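Local coordinates for protein tubulin binding cofactor C (Leishmania major, PDB 5AJ8) that probably acts as a tubulin-folding chaperone, cofactor C, whose C-terminal domain is the part present here, at residues Ile44-Leu50 with Cys62-Lys68; Thr54-Val60 with Thr71-Val77; Cys88-Gly94 with Pro151-Leu156. The protein carries 1 engineered substitution. All blocks are in the same frame, centred on the assembly; numbering follows the deposited sequence. Where two conformers were deposited one is given.

Contact 1 (Ile44-Leu50 with Cys62-Lys68); sequences IAGSAFL and CHQLRLK
Phe49 beside Arg66 and Leu50 beside Leu67 mark two adjacent parallel strands, 47-50 and 64-68, on one side of a beta-helix. The strand axes come within 4.7 Å and run 9° apart. Backbone bonds alternate across the pair. Ala48 N binds Gln64 O, and Ala48 O accepts Arg66 N. Leu50 repeats the pattern, its N on Arg66 O and its O taken by Lys68 N. CA-H...O contacts fill in between these bonds.

Ala48, Leu50, Leu65 and Leu67 turn to the inner face. Leu50 CD1 meets Leu65 CD1 at 3.7 Å. Leu50 CB touches Leu67 CD2 at 3.9 Å, and these two side chains point the same way. Leu65 and Leu67 go on to pack against strand 73-79 of the other sheet. This is the parallel beta-helix layout of CAP_C-like domains. The chain leaves strand 47-51, crosses to the other sheet as strand 56-62 and returns as strand 64-68, one coil further on.

The outer face carries Phe49 and Arg66. Both have CG trans to the backbone N (chi1 -174° for Phe49), which lays them alongside each other. Phe49 CE1 lies 3.6 Å from Arg66 CG, so the ring runs beside the aliphatic part of the arginine, met obliquely. Further along, Phe49 CZ reaches Lys68 CB at 4.0 Å. The guanidinium leaves the ring to form a salt bridge with Glu86 through NH2.

At the turn end, the Ala45-Gly46 peptide covers one face of the His63 ring. Gly46 N sits 3.6 Å from His63 CG, and Ala45 CA is equally near His63 NE2. Gly46 CA adds a CH-pi contact over the same ring. His63 NE2 donates to Gly124 O, and His63 N binds Gly46 O at 2.9 Å.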
loop_
_atom_site.group_PDB
_atom_site.type_symbol
_atom_site.label_atom_id
_atom_site.label_comp_id
_atom_site.label_asym_id
_atom_site.label_seq_id
_atom_site.Cartn_x
_atom_site.Cartn_y
_atom_site.Cartn_z
ATOM N N ILE A 44 2.765 -4.808 6.679
ATOM C CA ILE A 44 4.221 -4.823 6.830
ATOM C C ILE A 44 4.586 -4.073 8.105
ATOM O O ILE A 44 4.156 -2.940 8.301
ATOM C CB ILE A 44 4.865 -4.104 5.642
ATOM C CG1 ILE A 44 4.341 -4.649 4.307
ATOM C CG2 ILE A 44 6.374 -4.179 5.711
ATOM C CD1 ILE A 44 4.604 -6.122 4.123
ATOM N N ALA A 45 5.350 -4.714 8.982
ATOM C CA ALA A 45 5.709 -4.139 10.260
ATOM C C ALA A 45 7.022 -3.410 10.084
ATOM O O ALA A 45 8.023 -3.754 10.686
ATOM C CB ALA A 45 5.825 -5.222 11.336
ATOM N N GLY A 46 6.993 -2.403 9.223
ATOM C CA GLY A 46 8.190 -1.629 8.836
ATOM C C GLY A 46 7.859 -0.783 7.614
ATOM O O GLY A 46 6.700 -0.463 7.376
ATOM N N SER A 47 8.868 -0.389 6.850
ATOM C CA SER A 47 8.631 0.495 5.742
ATOM C C SER A 47 8.359 -0.250 4.428
ATOM O O SER A 47 8.789 -1.377 4.231
ATOM C CB SER A 47 9.759 1.519 5.589
ATOM O OG SER A 47 11.009 0.896 5.520
ATOM N N ALA A 48 7.607 0.419 3.562
ATOM C CA ALA A 48 7.333 -0.014 2.201
ATOM C C ALA A 48 7.814 1.099 1.270
ATOM O O ALA A 48 7.473 2.261 1.459
ATOM C CB ALA A 48 5.850 -0.257 2.017
ATOM N N PHE A 49 8.640 0.735 0.304
ATOM C CA PHE A 49 9.193 1.663 -0.675
ATOM C C PHE A 49 8.835 1.174 -2.073
ATOM O O PHE A 49 9.173 0.055 -2.430
ATOM C CB PHE A 49 10.693 1.752 -0.498
ATOM C CG PHE A 49 11.347 2.789 -1.365
ATOM C CD1 PHE A 49 11.444 4.104 -0.955
ATOM C CD2 PHE A 49 11.894 2.437 -2.580
ATOM C CE1 PHE A 49 12.067 5.054 -1.754
ATOM C CE2 PHE A 49 12.518 3.377 -3.378
ATOM C CZ PHE A 49 12.598 4.686 -2.972
ATOM N N LEU A 50 8.088 1.981 -2.829
ATOM C CA LEU A 50 7.785 1.683 -4.230
ATOM C C LEU A 50 8.555 2.663 -5.140
ATOM O O LEU A 50 8.569 3.867 -4.883
ATOM C CB LEU A 50 6.293 1.788 -4.506
ATOM C CG LEU A 50 5.359 0.767 -3.832
ATOM C CD1 LEU A 50 5.027 1.153 -2.394
ATOM C CD2 LEU A 50 4.077 0.629 -4.633
ATOM N N CYS A 62 1.467 -0.389 6.516
ATOM C CA CYS A 62 2.873 -0.260 6.863
ATOM C C CYS A 62 3.122 0.835 7.890
ATOM O O CYS A 62 2.223 1.610 8.207
ATOM C CB CYS A 62 3.704 -0.012 5.604
ATOM S SG CYS A 62 3.172 1.425 4.640
ATOM N N HIS A 63 4.323 0.860 8.456
ATOM C CA HIS A 63 4.741 1.918 9.389
ATOM C C HIS A 63 5.145 3.217 8.688
ATOM O O HIS A 63 4.790 4.346 9.136
ATOM C CB HIS A 63 5.928 1.436 10.206
ATOM C CG HIS A 63 5.608 0.334 11.130
ATOM N ND1 HIS A 63 6.493 -0.106 12.093
ATOM C CD2 HIS A 63 4.507 -0.442 11.243
ATOM C CE1 HIS A 63 5.953 -1.118 12.746
ATOM N NE2 HIS A 63 4.749 -1.338 12.250
ATOM N N GLN A 64 5.903 3.062 7.592
ATOM C CA GLN A 64 6.263 4.164 6.702
ATOM C C GLN A 64 6.038 3.764 5.252
ATOM O O GLN A 64 6.230 2.604 4.906
ATOM C CB GLN A 64 7.711 4.570 6.899
ATOM C CG GLN A 64 8.051 5.029 8.305
ATOM C CD GLN A 64 8.565 3.915 9.188
ATOM O OE1 GLN A 64 8.928 2.854 8.717
ATOM N NE2 GLN A 64 8.544 4.140 10.483
ATOM N N LEU A 65 5.612 4.718 4.426
ATOM C CA LEU A 65 5.367 4.494 3.016
ATOM C C LEU A 65 6.085 5.567 2.209
ATOM O O LEU A 65 5.903 6.751 2.455
ATOM C CB LEU A 65 3.875 4.515 2.685
ATOM C CG LEU A 65 3.469 4.308 1.217
ATOM C CD1 LEU A 65 4.015 3.018 0.648
ATOM C CD2 LEU A 65 1.954 4.331 1.044
ATOM N N ARG A 66 6.937 5.147 1.285
ATOM C CA ARG A 66 7.592 6.097 0.390
ATOM C C ARG A 66 7.497 5.656 -1.068
ATOM O O ARG A 66 7.744 4.504 -1.404
ATOM C CB ARG A 66 9.046 6.323 0.796
ATOM C CG ARG A 66 9.757 7.333 -0.104
ATOM C CD ARG A 66 10.821 8.124 0.638
ATOM N NE ARG A 66 11.475 9.145 -0.196
ATOM C CZ ARG A 66 12.271 10.101 0.288
ATOM N NH1 ARG A 66 12.500 10.207 1.601
ATOM N NH2 ARG A 66 12.859 10.950 -0.529
ATOM N N LEU A 67 7.156 6.591 -1.929
ATOM C CA LEU A 67 7.061 6.321 -3.365
ATOM C C LEU A 67 7.948 7.283 -4.169
ATOM O O LEU A 67 7.970 8.485 -3.913
ATOM C CB LEU A 67 5.619 6.407 -3.843
ATOM C CG LEU A 67 4.670 5.355 -3.255
ATOM C CD1 LEU A 67 3.795 5.985 -2.197
ATOM C CD2 LEU A 67 3.797 4.764 -4.338
ATOM N N LYS A 68 8.666 6.741 -5.144
ATOM C CA LYS A 68 9.568 7.538 -5.966
ATOM C C LYS A 68 9.397 7.162 -7.436
ATOM O O LYS A 68 9.435 6.000 -7.784
ATOM C CB LYS A 68 11.025 7.336 -5.560
ATOM C CG LYS A 68 11.991 8.122 -6.424
ATOM C CD LYS A 68 13.401 8.140 -5.866
ATOM C CE LYS A 68 14.283 9.048 -6.709
ATOM N NZ LYS A 68 15.697 8.970 -6.254
#

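Contact 2 (Thr54-Val60 with Thr71-Val77); sequences TNCRVYV and TNLDMYV. Engineered in segment 71-77: Met75 (natural residue Leu).
Tyr76 lies beside Tyr59, meeting it with CB and the CD1-CE1 side of its ring. Its CB is 3.5 Å from Tyr59 CD2. Next, Tyr76 CG sits 3.6 Å from Tyr59 CE2. Tyr76 CD1 comes over the rim of the Tyr59 face, while Val58 O meets the Tyr76 ring at its edge. The ring planes are 8° apart but offset, so they barely overlap. Tyr76 CE1 approaches Tyr59 OH at 3.9 Å. At the tip, Tyr76 OH bonds to Arg162 N, and Tyr59 OH bonds to Arg162 O.

The two strands, 56-60 and 73-77, are parallel neighbours in a second sheet of the beta-helix. Tyr76 N binds Val58 O at 2.7 Å, and Val60 N binds Tyr76 O. Inward, the selenium of Met75, an engineered substitution (natural Leu) present as selenomethionine, touches Val58 CB at 3.7 Å. Its chain bends at chi2 and chi3, which brings CE back to Val58 CG1.

Near the corner, Arg57 NH1 donates to Asn55 OD1 at 2.8 Å. A water accepts from the same NH1 and donates to Asn72 O, joining the two strands. Asn55 ND2 is taken by Asp36.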
loop_
_atom_site.group_PDB
_atom_site.type_symbol
_atom_site.label_atom_id
_atom_site.label_comp_id
_atom_site.label_asym_id
_atom_site.label_seq_id
_atom_site.Cartn_x
_atom_site.Cartn_y
_atom_site.Cartn_z
ATOM N N THR A 54 4.083 2.102 -12.426
ATOM C CA THR A 54 3.073 2.831 -13.182
ATOM C C THR A 54 1.809 1.996 -13.367
ATOM O O THR A 54 1.871 0.780 -13.587
ATOM C CB THR A 54 3.548 3.205 -14.597
ATOM O OG1 THR A 54 4.035 2.036 -15.270
ATOM C CG2 THR A 54 4.643 4.267 -14.537
ATOM N N ASN A 55 0.663 2.665 -13.290
ATOM C CA ASN A 55 -0.639 2.047 -13.583
ATOM C C ASN A 55 -0.880 0.813 -12.728
ATOM O O ASN A 55 -1.157 -0.259 -13.239
ATOM C CB ASN A 55 -0.730 1.707 -15.070
ATOM C CG ASN A 55 -2.110 1.244 -15.488
ATOM O OD1 ASN A 55 -3.128 1.628 -14.897
ATOM N ND2 ASN A 55 -2.155 0.431 -16.533
ATOM N N CYS A 56 -0.708 0.968 -11.415
ATOM C CA CYS A 56 -0.930 -0.129 -10.482
ATOM C C CYS A 56 -1.953 0.296 -9.457
ATOM O O CYS A 56 -2.073 1.475 -9.157
ATOM C CB CYS A 56 0.363 -0.531 -9.752
ATOM S SG CYS A 56 1.636 -1.259 -10.781
ATOM N N ARG A 57 -2.689 -0.688 -8.932
ATOM C CA ARG A 57 -3.555 -0.511 -7.770
ATOM C C ARG A 57 -2.886 -1.261 -6.624
ATOM O O ARG A 57 -2.654 -2.460 -6.743
ATOM C CB ARG A 57 -4.947 -1.116 -8.050
ATOM C CG ARG A 57 -5.982 -0.222 -8.675
ATOM C CD ARG A 57 -5.575 0.272 -10.041
ATOM N NE ARG A 57 -5.105 -0.773 -10.951
ATOM C CZ ARG A 57 -4.393 -0.513 -12.048
ATOM N NH1 ARG A 57 -4.090 0.756 -12.377
ATOM N NH2 ARG A 57 -3.981 -1.531 -12.818
ATOM N N VAL A 58 -2.577 -0.566 -5.528
ATOM C CA VAL A 58 -1.777 -1.117 -4.428
ATOM C C VAL A 58 -2.520 -1.029 -3.095
ATOM O O VAL A 58 -3.076 0.020 -2.775
ATOM C CB VAL A 58 -0.465 -0.354 -4.320
ATOM C CG1 VAL A 58 0.474 -0.966 -3.293
ATOM C CG2 VAL A 58 0.210 -0.317 -5.685
ATOM N N TYR A 59 -2.613 -2.157 -2.374
ATOM C CA TYR A 59 -3.276 -2.221 -1.075
ATOM C C TYR A 59 -2.200 -2.573 -0.080
ATOM O O TYR A 59 -1.652 -3.657 -0.138
ATOM C CB TYR A 59 -4.387 -3.271 -1.073
ATOM C CG TYR A 59 -5.466 -3.038 -2.136
ATOM C CD1 TYR A 59 -5.258 -3.391 -3.447
ATOM C CD2 TYR A 59 -6.675 -2.430 -1.814
ATOM C CE1 TYR A 59 -6.218 -3.156 -4.419
ATOM C CE2 TYR A 59 -7.648 -2.181 -2.784
ATOM C CZ TYR A 59 -7.411 -2.554 -4.092
ATOM O OH TYR A 59 -8.376 -2.367 -5.074
ATOM N N VAL A 60 -1.861 -1.656 0.810
ATOM C CA VAL A 60 -0.734 -1.868 1.736
ATOM C C VAL A 60 -0.976 -1.213 3.100
ATOM O O VAL A 60 -1.473 -0.065 3.185
ATOM C CB VAL A 60 0.595 -1.323 1.119
ATOM C CG1 VAL A 60 0.484 0.149 0.774
ATOM C CG2 VAL A 60 1.799 -1.600 2.003
ATOM N N THR A 71 3.782 6.839 -11.395
ATOM C CA THR A 71 2.727 7.559 -12.096
ATOM C C THR A 71 1.456 6.707 -12.164
ATOM O O THR A 71 1.538 5.499 -12.376
ATOM C CB THR A 71 3.222 7.998 -13.488
ATOM O OG1 THR A 71 2.127 8.458 -14.295
ATOM C CG2 THR A 71 3.914 6.859 -14.180
ATOM N N ASN A 72 0.289 7.322 -11.925
ATOM C CA ASN A 72 -1.012 6.634 -12.038
ATOM C C ASN A 72 -1.118 5.398 -11.140
ATOM O O ASN A 72 -1.453 4.307 -11.594
ATOM C CB ASN A 72 -1.334 6.258 -13.499
ATOM C CG ASN A 72 -1.603 7.470 -14.369
ATOM O OD1 ASN A 72 -2.723 7.953 -14.469
ATOM N ND2 ASN A 72 -0.587 7.939 -15.022
ATOM N N LEU A 73 -0.793 5.580 -9.865
ATOM C CA LEU A 73 -0.977 4.549 -8.828
ATOM C C LEU A 73 -2.198 4.912 -8.000
ATOM O O LEU A 73 -2.349 6.064 -7.590
ATOM C CB LEU A 73 0.233 4.466 -7.904
ATOM C CG LEU A 73 1.596 3.965 -8.399
ATOM C CD1 LEU A 73 2.415 3.244 -7.361
ATOM C CD2 LEU A 73 1.467 3.113 -9.639
ATOM N N ASP A 74 -3.110 3.951 -7.818
ATOM C CA ASP A 74 -4.180 4.115 -6.833
ATOM C C ASP A 74 -3.692 3.401 -5.581
ATOM O O ASP A 74 -3.470 2.180 -5.607
ATOM C CB ASP A 74 -5.520 3.562 -7.312
ATOM C CG ASP A 74 -6.171 4.417 -8.409
ATOM O OD1 ASP A 74 -5.739 5.567 -8.642
ATOM O OD2 ASP A 74 -7.107 3.895 -9.077
HETATM N N MSE A 75 -3.465 4.163 -4.513
HETATM C CA MSE A 75 -2.831 3.649 -3.277
HETATM C C MSE A 75 -3.864 3.526 -2.179
HETATM O O MSE A 75 -4.376 4.546 -1.696
HETATM C CB MSE A 75 -1.734 4.634 -2.812
HETATM C CG MSE A 75 -0.551 4.895 -3.735
HETATM SE SE MSE A 75 0.375 3.251 -4.244
HETATM C CE MSE A 75 0.777 2.713 -2.386
ATOM N N TYR A 76 -4.168 2.296 -1.746
ATOM C CA TYR A 76 -5.095 2.034 -0.646
ATOM C C TYR A 76 -4.298 1.684 0.607
ATOM O O TYR A 76 -3.752 0.580 0.741
ATOM C CB TYR A 76 -6.078 0.918 -1.021
ATOM C CG TYR A 76 -6.960 1.277 -2.214
ATOM C CD1 TYR A 76 -6.541 1.044 -3.523
ATOM C CD2 TYR A 76 -8.181 1.875 -2.026
ATOM C CE1 TYR A 76 -7.353 1.377 -4.616
ATOM C CE2 TYR A 76 -8.993 2.213 -3.088
ATOM C CZ TYR A 76 -8.576 1.966 -4.381
ATOM O OH TYR A 76 -9.411 2.337 -5.421
ATOM N N VAL A 77 -4.237 2.635 1.525
ATOM C CA VAL A 77 -3.165 2.727 2.470
ATOM C C VAL A 77 -3.650 2.821 3.933
ATOM O O VAL A 77 -4.562 3.592 4.253
ATOM C CB VAL A 77 -2.313 3.986 2.125
ATOM C CG1 VAL A 77 -1.287 4.284 3.202
ATOM C CG2 VAL A 77 -1.636 3.804 0.783
HETATM O O HOH W 1 -4.166 3.169 -11.040
#

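Contact 3 (Cys88-Gly94 with Pro151-Leu156); sequences CDAMRFG and PHWCVL
His152 and Asp89 meet almost at right angles at the start of the last strand pair in the second sheet of the beta-helix. Strand 153-155 is the outermost strand there and runs parallel to strand 91-94. It arrives from far along the chain, after a long excursion containing two short helices, and its axis is turned 28° from its neighbour.

The carboxylate of Asp89 stands nearly upright to the imidazole, with the two planes 85° apart. His152 ND1 donates to Asp89 OD1 at 2.8 Å, and the bond is close to straight. The oxygen lies in the ring plane, but the nitrogen reaches it from above the carboxylate plane. Asp89 CG is trans to its backbone N (chi1 -168°), which carries OD1 across to the ring. Cys88 O lies over one face of the imidazole, 3.4 Å from His152 CG. Trp144 meets the His152 ring with its plane at about a right angle.

Phe93 and Trp153 also cross nearly perpendicularly on the inner face. Phe93 CE1 is 4.1 Å from Trp153 CB, while the indole leads away toward Val139 and Asp141. Met91 CB meets the same Trp153 CB at 4.0 Å.

Between the two strands the backbones bond in the parallel pattern. Met91 N donates to His152 O, and Met91 O accepts from Cys154 N. Phe93 N donates to Cys154 O, and Phe93 O accepts from Leu156 N.

On the outer face Arg92 and Leu156 cross at roughly a right angle. Arg92 NE forms a salt bridge with Asp74 OD1 on the next strand. Cys154 SG packs on Arg92 CG at 3.9 Å. Leu156 CD2 sits over the centre of the guanidinium face, 3.4 Å from Arg92 CZ.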
loop_
_atom_site.group_PDB
_atom_site.type_symbol
_atom_site.label_atom_id
_atom_site.label_comp_id
_atom_site.label_asym_id
_atom_site.label_seq_id
_atom_site.Cartn_x
_atom_site.Cartn_y
_atom_site.Cartn_z
ATOM N N CYS A 88 6.469 11.882 -8.355
ATOM C CA CYS A 88 5.266 11.097 -8.621
ATOM C C CYS A 88 4.195 12.000 -9.195
ATOM O O CYS A 88 4.213 13.213 -8.992
ATOM C CB CYS A 88 4.752 10.413 -7.358
ATOM S SG CYS A 88 5.839 9.157 -6.670
ATOM N N ASP A 89 3.249 11.412 -9.907
ATOM C CA ASP A 89 2.137 12.194 -10.467
ATOM C C ASP A 89 0.963 11.277 -10.699
ATOM O O ASP A 89 1.155 10.097 -10.900
ATOM C CB ASP A 89 2.547 12.869 -11.790
ATOM C CG ASP A 89 1.526 13.938 -12.268
ATOM O OD1 ASP A 89 1.092 14.826 -11.495
ATOM O OD2 ASP A 89 1.165 13.892 -13.460
ATOM N N ALA A 90 -0.234 11.851 -10.673
ATOM C CA ALA A 90 -1.492 11.144 -10.881
ATOM C C ALA A 90 -1.618 10.053 -9.829
ATOM O O ALA A 90 -1.964 8.903 -10.133
ATOM C CB ALA A 90 -1.594 10.593 -12.314
HETATM N N MSE A 91 -1.333 10.438 -8.592
HETATM C CA MSE A 91 -1.425 9.532 -7.446
HETATM C C MSE A 91 -2.768 9.772 -6.811
HETATM O O MSE A 91 -3.185 10.928 -6.627
HETATM C CB MSE A 91 -0.315 9.760 -6.443
HETATM C CG MSE A 91 1.108 9.787 -7.012
HETATM SE SE MSE A 91 1.575 8.095 -7.854
HETATM C CE MSE A 91 1.873 7.100 -6.191
ATOM N N ARG A 92 -3.484 8.696 -6.498
ATOM C CA ARG A 92 -4.755 8.825 -5.791
ATOM C C ARG A 92 -4.757 7.903 -4.567
ATOM O O ARG A 92 -4.384 6.720 -4.671
ATOM C CB ARG A 92 -5.922 8.459 -6.712
ATOM C CG ARG A 92 -5.906 9.231 -8.028
ATOM C CD ARG A 92 -7.227 9.111 -8.776
ATOM N NE ARG A 92 -7.532 7.714 -9.068
ATOM C CZ ARG A 92 -8.661 7.296 -9.617
ATOM N NH1 ARG A 92 -9.615 8.157 -9.912
ATOM N NH2 ARG A 92 -8.842 6.000 -9.888
ATOM N N PHE A 93 -5.196 8.434 -3.443
ATOM C CA PHE A 93 -5.139 7.729 -2.153
ATOM C C PHE A 93 -6.483 7.399 -1.553
ATOM O O PHE A 93 -7.389 8.216 -1.499
ATOM C CB PHE A 93 -4.323 8.527 -1.136
ATOM C CG PHE A 93 -2.853 8.521 -1.425
ATOM C CD1 PHE A 93 -2.331 9.339 -2.389
ATOM C CD2 PHE A 93 -2.006 7.677 -0.725
ATOM C CE1 PHE A 93 -0.980 9.333 -2.659
ATOM C CE2 PHE A 93 -0.660 7.638 -0.996
ATOM C CZ PHE A 93 -0.140 8.467 -1.970
ATOM N N GLY A 94 -6.570 6.173 -1.074
ATOM C CA GLY A 94 -7.751 5.646 -0.427
ATOM C C GLY A 94 -7.336 4.822 0.782
ATOM O O GLY A 94 -6.135 4.671 1.071
ATOM N N PRO A 151 -0.460 19.353 -7.147
ATOM C CA PRO A 151 -1.364 18.767 -8.117
ATOM C C PRO A 151 -1.082 17.286 -8.358
ATOM O O PRO A 151 -1.740 16.694 -9.208
ATOM C CB PRO A 151 -1.024 19.530 -9.397
ATOM C CG PRO A 151 0.433 19.741 -9.273
ATOM C CD PRO A 151 0.704 19.958 -7.811
ATOM N N HIS A 152 -0.081 16.724 -7.680
ATOM C CA HIS A 152 0.415 15.359 -7.995
ATOM C C HIS A 152 -0.286 14.206 -7.304
ATOM O O HIS A 152 -0.038 13.037 -7.657
ATOM C CB HIS A 152 1.884 15.248 -7.629
ATOM C CG HIS A 152 2.752 16.178 -8.400
ATOM N ND1 HIS A 152 2.663 16.303 -9.773
ATOM C CD2 HIS A 152 3.741 17.011 -8.004
ATOM C CE1 HIS A 152 3.559 17.187 -10.183
ATOM N NE2 HIS A 152 4.226 17.627 -9.129
ATOM N N TRP A 153 -1.117 14.543 -6.309
ATOM C CA TRP A 153 -1.905 13.569 -5.583
ATOM C C TRP A 153 -3.272 14.115 -5.166
ATOM O O TRP A 153 -3.488 15.310 -5.091
ATOM C CB TRP A 153 -1.129 13.073 -4.360
ATOM C CG TRP A 153 -0.991 14.085 -3.275
ATOM C CD1 TRP A 153 -0.010 15.004 -3.138
ATOM C CD2 TRP A 153 -1.885 14.285 -2.182
ATOM N NE1 TRP A 153 -0.226 15.784 -2.025
ATOM C CE2 TRP A 153 -1.372 15.356 -1.413
ATOM C CE3 TRP A 153 -3.071 13.662 -1.773
ATOM C CZ2 TRP A 153 -1.995 15.818 -0.261
ATOM C CZ3 TRP A 153 -3.682 14.103 -0.604
ATOM C CH2 TRP A 153 -3.141 15.172 0.140
ATOM N N CYS A 154 -4.208 13.206 -4.919
ATOM C CA CYS A 154 -5.505 13.553 -4.388
ATOM C C CYS A 154 -6.060 12.353 -3.636
ATOM O O CYS A 154 -5.438 11.282 -3.618
ATOM C CB CYS A 154 -6.453 14.003 -5.509
ATOM S SG CYS A 154 -6.913 12.713 -6.676
ATOM N N VAL A 155 -7.244 12.533 -3.051
ATOM C CA VAL A 155 -7.951 11.501 -2.307
ATOM C C VAL A 155 -9.088 10.966 -3.175
ATOM O O VAL A 155 -9.851 11.721 -3.744
ATOM C CB VAL A 155 -8.472 12.069 -0.969
ATOM C CG1 VAL A 155 -9.239 11.014 -0.174
ATOM C CG2 VAL A 155 -7.295 12.603 -0.158
ATOM N N LEU A 156 -9.155 9.651 -3.312
ATOM C CA LEU A 156 -10.195 8.984 -4.069
ATOM C C LEU A 156 -11.548 9.295 -3.501
ATOM O O LEU A 156 -11.718 9.340 -2.278
ATOM C CB LEU A 156 -10.017 7.464 -3.988
ATOM C CG LEU A 156 -8.860 6.877 -4.796
ATOM C CD1 LEU A 156 -8.482 5.505 -4.296
ATOM C CD2 LEU A 156 -9.225 6.810 -6.271
HETATM O O HOH W 2 -2.247 14.287 -10.041
#

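Contact 1 lies in one sheet of the beta-helix, and contacts 2 and 3 lie in the other. The centres of contacts 1 and 2 are about 13 Å apart. Their inner faces meet directly, with Leu65 CD2 3.6 Å from Val77 CG2. Their segments alternate along the chain, as successive coils require. Contacts 2 and 3 are closer, about 9 Å between centres, because strands 73-79 and 91-95 are neighbours. Met75 N and Arg92 O, 2.7 Å apart, probably form a hydrogen bond, as do Met75 O and Gly94 N. Contacts 1 and 3 are about 17 Å apart between centres, yet Leu67 CD2 still touches Met91 CE at 3.5 Å in the core.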